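Local coordinates for protein putative Phosphoglycerate mutase (PDB 3EOZ) that probably acts as a serine/threonine phosphatase of the histidine phosphatase superfamily, and may also have phosphoglycerate mutase activity, at residues K133-E136 and T137-K141. Sequence-based numbering, arbitrary orientation.
With PO4 (phosphate ion), chain D.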
loop_
_atom_site.group_PDB
_atom_site.type_symbol
_atom_site.label_atom_id
_atom_site.label_comp_id
_atom_site.label_asym_id
_atom_site.label_seq_id
_atom_site.Cartn_x
_atom_site.Cartn_y
_atom_site.Cartn_z
ATOM N N LYS B 133 -25.110 -6.657 3.723
ATOM C CA LYS B 133 -25.700 -7.629 4.608
ATOM C C LYS B 133 -24.653 -8.650 5.082
ATOM O O LYS B 133 -24.619 -8.975 6.253
ATOM C CB LYS B 133 -26.878 -8.323 3.912
ATOM C CG LYS B 133 -27.624 -9.359 4.781
ATOM C CD LYS B 133 -28.031 -8.794 6.137
ATOM C CE LYS B 133 -28.933 -9.749 6.933
ATOM N NZ LYS B 133 -28.190 -10.894 7.514
ATOM N N ALA B 134 -23.810 -9.135 4.179
ATOM C CA ALA B 134 -22.741 -10.049 4.557
ATOM C C ALA B 134 -21.731 -9.369 5.478
ATOM O O ALA B 134 -21.259 -9.971 6.454
ATOM C CB ALA B 134 -22.028 -10.592 3.326
ATOM N N TYR B 135 -21.389 -8.121 5.157
ATOM C CA TYR B 135 -20.423 -7.373 5.950
ATOM C C TYR B 135 -20.885 -7.290 7.396
ATOM O O TYR B 135 -20.125 -7.538 8.310
ATOM C CB TYR B 135 -20.215 -5.956 5.378
ATOM C CG TYR B 135 -19.248 -5.143 6.198
ATOM C CD1 TYR B 135 -17.894 -5.449 6.200
ATOM C CD2 TYR B 135 -19.693 -4.098 7.004
ATOM C CE1 TYR B 135 -16.998 -4.713 6.976
ATOM C CE2 TYR B 135 -18.809 -3.359 7.783
ATOM C CZ TYR B 135 -17.466 -3.668 7.767
ATOM O OH TYR B 135 -16.581 -2.956 8.533
ATOM N N GLU B 136 -22.148 -6.941 7.592
ATOM C CA GLU B 136 -22.729 -6.890 8.937
ATOM C C GLU B 136 -22.826 -8.260 9.600
ATOM O O GLU B 136 -22.632 -8.371 10.808
ATOM C CB GLU B 136 -24.107 -6.269 8.885
ATOM C CG GLU B 136 -24.064 -4.824 8.410
ATOM C CD GLU B 136 -25.406 -4.138 8.454
ATOM O OE1 GLU B 136 -26.433 -4.828 8.636
ATOM O OE2 GLU B 136 -25.426 -2.894 8.308
ATOM N N THR B 137 -23.160 -9.286 8.821
ATOM C CA THR B 137 -23.240 -10.614 9.362
ATOM C C THR B 137 -21.891 -10.984 9.964
ATOM O O THR B 137 -21.817 -11.358 11.126
ATOM C CB THR B 137 -23.600 -11.643 8.310
ATOM O OG1 THR B 137 -24.902 -11.364 7.798
ATOM C CG2 THR B 137 -23.522 -13.090 8.906
ATOM N N TYR B 138 -20.826 -10.830 9.188
ATOM C CA TYR B 138 -19.543 -11.375 9.573
ATOM C C TYR B 138 -18.718 -10.397 10.385
ATOM O O TYR B 138 -17.854 -10.818 11.154
ATOM C CB TYR B 138 -18.809 -11.897 8.335
ATOM C CG TYR B 138 -19.628 -12.950 7.608
ATOM C CD1 TYR B 138 -19.808 -14.223 8.159
ATOM C CD2 TYR B 138 -20.249 -12.669 6.403
ATOM C CE1 TYR B 138 -20.575 -15.198 7.509
ATOM C CE2 TYR B 138 -21.015 -13.622 5.746
ATOM C CZ TYR B 138 -21.173 -14.901 6.306
ATOM O OH TYR B 138 -21.933 -15.856 5.657
ATOM N N PHE B 139 -19.005 -9.099 10.273
ATOM C CA PHE B 139 -18.245 -8.113 11.063
ATOM C C PHE B 139 -18.973 -7.524 12.275
ATOM O O PHE B 139 -18.323 -7.174 13.240
ATOM C CB PHE B 139 -17.680 -7.003 10.180
ATOM C CG PHE B 139 -16.532 -7.441 9.340
ATOM C CD1 PHE B 139 -15.227 -7.104 9.691
ATOM C CD2 PHE B 139 -16.740 -8.210 8.216
ATOM C CE1 PHE B 139 -14.141 -7.534 8.914
ATOM C CE2 PHE B 139 -15.672 -8.631 7.435
ATOM C CZ PHE B 139 -14.368 -8.289 7.779
ATOM N N TYR B 140 -20.296 -7.419 12.248
ATOM C CA TYR B 140 -21.017 -6.883 13.403
ATOM C C TYR B 140 -21.662 -7.950 14.289
ATOM O O TYR B 140 -21.687 -7.816 15.494
ATOM C CB TYR B 140 -22.119 -5.916 12.966
ATOM C CG TYR B 140 -21.676 -4.638 12.277
ATOM C CD1 TYR B 140 -20.341 -4.218 12.270
ATOM C CD2 TYR B 140 -22.621 -3.833 11.658
ATOM C CE1 TYR B 140 -19.965 -3.039 11.633
ATOM C CE2 TYR B 140 -22.267 -2.653 11.030
ATOM C CZ TYR B 140 -20.939 -2.258 11.019
ATOM O OH TYR B 140 -20.615 -1.089 10.379
ATOM N N LYS B 141 -22.218 -8.988 13.686
ATOM C CA LYS B 141 -23.033 -9.954 14.422
ATOM C C LYS B 141 -22.262 -10.407 15.668
ATOM O O LYS B 141 -21.139 -10.903 15.541
ATOM C CB LYS B 141 -23.394 -11.144 13.523
ATOM C CG LYS B 141 -24.648 -11.922 13.941
ATOM C CD LYS B 141 -25.489 -12.365 12.713
ATOM C CE LYS B 141 -25.417 -13.873 12.452
ATOM N NZ LYS B 141 -26.267 -14.298 11.289
HETATM P P PO4 D . -18.145 0.548 9.084
HETATM O O1 PO4 D . -17.655 1.914 9.521
HETATM O O2 PO4 D . -17.308 -0.530 9.753
HETATM O O3 PO4 D . -19.582 0.403 9.510
HETATM O O4 PO4 D . -18.104 0.488 7.573
#
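Y135 meets two aromatic side chains near the end of the helix, F139 and Y140, and the three rings form a cluster. With F139 it makes an offset stack: the centroids lie 4.8 Å apart, the planes are inclined by only 20°, and Y135 CD1 comes within 3.6 Å of F139 CD2. The Y135 ring also receives a CH-pi contact from F139 CB over one face. Toward Y140 the geometry changes to offset edge-to-face, with planes at 69° and the edge of Y135 directed at the Y140 ring. Because CG of Y135 is anti to the backbone N (chi1 179°), the phenol runs out to donate a hydrogen bond from OH to phosphate O2 (2.8 Å); R165 NE holds the same ion, probably a crystallisation component.

E136 contributes through its methylene groups, CG lying 3.7 Å from Y140 CD2. E136 O accepts two backbone bonds, from Y140 N (2.9 Å) and from K141 N (3.0 Å). K133 O is also gripped twice: T137 OG1 (2.9 Å), placed beside its own backbone N, and T137 N reach it from opposite faces of the carbonyl plane. K133 NZ adds a weak bond to T137 OG1.

The contact lies at the C-terminal end of helix 114-139 and runs into the residues after it, within the histidine phosphatase (branch 1) fold. Y135 and F139 pack on helix 156-166, where F162 meets F139 edge-to-face; Y138 OH is hydrogen-bonded to D99 OD2, its ring edge-to-face with Y73 of strand 68-74, and F139 reaches the central mixed sheet at I24 and L26 of strand 22-28.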